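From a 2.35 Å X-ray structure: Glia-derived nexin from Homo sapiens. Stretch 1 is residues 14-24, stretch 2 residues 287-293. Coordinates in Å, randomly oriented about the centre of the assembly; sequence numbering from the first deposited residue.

Stretch 1 14-24: NTGIQVFNQIV
Stretch 2 (287-293) EPLKVLG

This is a mainly apolar packing of two helices from distant parts of one chain, in which one helix meets the last turn of the other at a steep angle and buries 375 Å² in total. Stretch 1 is helical throughout, with phi/psi near -60/-42 and i to i+4 bonds such as Val19 N to Thr15 O at 3.2 Å and Ile23 N to Val19 O at 3.1 Å. Stretch 2 enters already helical at Glu287, with helical phi/psi through Val291; Leu292 follows at -77/-10, and Gly293, at 108/7, closes a Schellman motif in which Gly293 N donates to Lys290 O at 2.7 Å. At that positive phi a CB would jam against the preceding carbonyl O, which calls for glycine.

The axes approach to 9.5 Å, with 112° between their N-to-C directions. The register is set by Val19 and Pro288, whose CA atoms lie 5.8 Å apart. Val19 (chi1 t, 170°) points sideways, yet both methyls are engaged: CG1 lies 3.8 Å from Pro288 CB, while CG2 is 4.0 Å from Leu292 CD1 and 4.2 Å from Leu289 CD2. The Pro288 ring, C-gamma exo, also meets Ile23 (m, t), with CG1 of Ile23 4.0 Å from CG of Pro288.

Leu292 (m, t) points toward stretch 1 and touches Thr15, Gln18, Val19 and Gln22, nearly two turns of the helix: its CD1 is 4.3 Å from Thr15 CG2 and its CD2 3.5 Å from Gln18 NE2. Gln22 (chi1 -80°, chi2 -164°, chi3 -127°) has the most covered area, 85 Å², and reaches across Pro288, Val291 and Leu292. Its amide is probably turned over in the model, so its placement beside the Pro288 carbonyl leaves the polar contact open. Away from the interface, Lys290 NZ forms a salt bridge with Glu287 OE2 at 3.3 Å, a weak hydrogen bond.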

# COMPACT_ATOMS: atom_id res chain seq x y z
N ASN A 14 4.15 6.49 7.70
CA ASN A 14 4.18 7.88 7.25
C ASN A 14 5.09 8.08 6.05
O ASN A 14 4.75 8.84 5.14
CB ASN A 14 4.54 8.83 8.39
CG ASN A 14 3.32 9.28 9.17
OD1 ASN A 14 2.31 9.69 8.60
ND2 ASN A 14 3.41 9.20 10.49
N THR A 15 6.23 7.40 6.04
CA THR A 15 7.10 7.42 4.87
C THR A 15 6.30 6.94 3.67
O THR A 15 6.29 7.58 2.61
CB THR A 15 8.34 6.53 5.05
OG1 THR A 15 9.21 7.11 6.03
CG2 THR A 15 9.11 6.40 3.74
N GLY A 16 5.61 5.82 3.83
CA GLY A 16 4.80 5.27 2.76
C GLY A 16 3.70 6.20 2.31
O GLY A 16 3.43 6.33 1.12
N ILE A 17 3.06 6.86 3.26
CA ILE A 17 1.97 7.78 2.94
C ILE A 17 2.50 9.00 2.17
O ILE A 17 1.86 9.47 1.22
CB ILE A 17 1.21 8.22 4.21
CG1 ILE A 17 0.47 7.02 4.82
CG2 ILE A 17 0.23 9.34 3.90
CD1 ILE A 17 -0.20 7.33 6.14
N GLN A 18 3.66 9.50 2.57
CA GLN A 18 4.28 10.63 1.89
C GLN A 18 4.50 10.32 0.41
O GLN A 18 4.32 11.18 -0.45
CB GLN A 18 5.61 11.00 2.55
CG GLN A 18 5.45 11.80 3.83
CD GLN A 18 6.76 12.05 4.53
OE1 GLN A 18 6.87 11.90 5.74
NE2 GLN A 18 7.78 12.43 3.76
N VAL A 19 4.89 9.08 0.13
CA VAL A 19 5.05 8.64 -1.25
C VAL A 19 3.70 8.70 -1.96
O VAL A 19 3.59 9.26 -3.05
CB VAL A 19 5.65 7.22 -1.33
CG1 VAL A 19 5.57 6.69 -2.75
CG2 VAL A 19 7.09 7.23 -0.82
N PHE A 20 2.67 8.13 -1.33
CA PHE A 20 1.33 8.20 -1.90
C PHE A 20 0.95 9.64 -2.24
O PHE A 20 0.42 9.92 -3.32
CB PHE A 20 0.30 7.61 -0.94
CG PHE A 20 -1.13 7.77 -1.39
CD1 PHE A 20 -1.71 6.84 -2.24
CD2 PHE A 20 -1.88 8.86 -0.97
CE1 PHE A 20 -3.02 6.99 -2.66
CE2 PHE A 20 -3.20 9.02 -1.39
CZ PHE A 20 -3.77 8.08 -2.23
N ASN A 21 1.24 10.56 -1.32
CA ASN A 21 0.88 11.96 -1.50
C ASN A 21 1.57 12.59 -2.69
O ASN A 21 1.06 13.51 -3.33
CB ASN A 21 1.19 12.76 -0.23
CG ASN A 21 0.28 12.39 0.92
OD1 ASN A 21 -0.81 11.85 0.72
ND2 ASN A 21 0.73 12.68 2.14
N GLN A 22 2.76 12.09 -3.00
CA GLN A 22 3.48 12.56 -4.16
C GLN A 22 2.81 12.09 -5.43
O GLN A 22 2.49 12.89 -6.32
CB GLN A 22 4.91 12.03 -4.15
CG GLN A 22 5.84 12.79 -3.25
CD GLN A 22 7.27 12.46 -3.58
OE1 GLN A 22 8.04 12.09 -2.71
NE2 GLN A 22 7.62 12.56 -4.86
N ILE A 23 2.60 10.79 -5.52
CA ILE A 23 2.05 10.18 -6.72
C ILE A 23 0.70 10.80 -7.04
O ILE A 23 0.43 11.21 -8.17
CB ILE A 23 1.89 8.66 -6.55
CG1 ILE A 23 3.26 8.03 -6.25
CG2 ILE A 23 1.27 8.05 -7.80
CD1 ILE A 23 3.18 6.61 -5.72
N VAL A 24 -0.15 10.87 -6.02
CA VAL A 24 -1.49 11.43 -6.13
C VAL A 24 -1.50 12.90 -6.58
O VAL A 24 -2.39 13.33 -7.31
CB VAL A 24 -2.22 11.23 -4.79
CG1 VAL A 24 -2.84 12.53 -4.30
CG2 VAL A 24 -3.24 10.10 -4.90
N GLU A 287 11.03 7.39 -8.56
CA GLU A 287 10.99 8.86 -8.58
C GLU A 287 10.55 9.50 -7.26
O GLU A 287 11.21 10.40 -6.75
CB GLU A 287 10.15 9.37 -9.75
CG GLU A 287 10.74 9.04 -11.11
CD GLU A 287 12.13 9.63 -11.29
OE1 GLU A 287 12.30 10.85 -11.06
OE2 GLU A 287 13.05 8.88 -11.66
N PRO A 288 9.42 9.03 -6.70
CA PRO A 288 8.97 9.56 -5.42
C PRO A 288 10.04 9.41 -4.34
O PRO A 288 10.23 10.31 -3.52
CB PRO A 288 7.75 8.69 -5.09
CG PRO A 288 7.24 8.26 -6.42
CD PRO A 288 8.46 8.08 -7.28
N LEU A 289 10.74 8.28 -4.34
CA LEU A 289 11.80 8.08 -3.35
C LEU A 289 12.93 9.11 -3.51
O LEU A 289 13.46 9.60 -2.52
CB LEU A 289 12.34 6.64 -3.40
CG LEU A 289 11.36 5.58 -2.87
CD1 LEU A 289 11.91 4.19 -3.04
CD2 LEU A 289 11.00 5.84 -1.40
N LYS A 290 13.28 9.43 -4.75
CA LYS A 290 14.28 10.47 -4.99
C LYS A 290 13.87 11.80 -4.35
O LYS A 290 14.68 12.47 -3.72
CB LYS A 290 14.47 10.69 -6.49
CG LYS A 290 15.10 9.53 -7.24
CD LYS A 290 15.37 9.93 -8.69
CE LYS A 290 15.88 8.77 -9.51
NZ LYS A 290 16.24 9.19 -10.88
N VAL A 291 12.61 12.19 -4.54
CA VAL A 291 12.10 13.44 -3.98
C VAL A 291 12.29 13.46 -2.46
O VAL A 291 12.49 14.53 -1.87
CB VAL A 291 10.61 13.65 -4.33
CG1 VAL A 291 10.03 14.82 -3.53
CG2 VAL A 291 10.44 13.86 -5.82
N LEU A 292 12.22 12.29 -1.85
CA LEU A 292 12.44 12.16 -0.40
C LEU A 292 13.92 12.23 -0.03
O LEU A 292 14.27 12.32 1.14
CB LEU A 292 11.84 10.85 0.13
CG LEU A 292 10.31 10.75 0.16
CD1 LEU A 292 9.89 9.46 0.86
CD2 LEU A 292 9.69 11.97 0.84
N GLY A 293 14.79 12.18 -1.04
CA GLY A 293 16.22 12.30 -0.81
C GLY A 293 17.03 11.03 -0.98
O GLY A 293 18.22 11.00 -0.68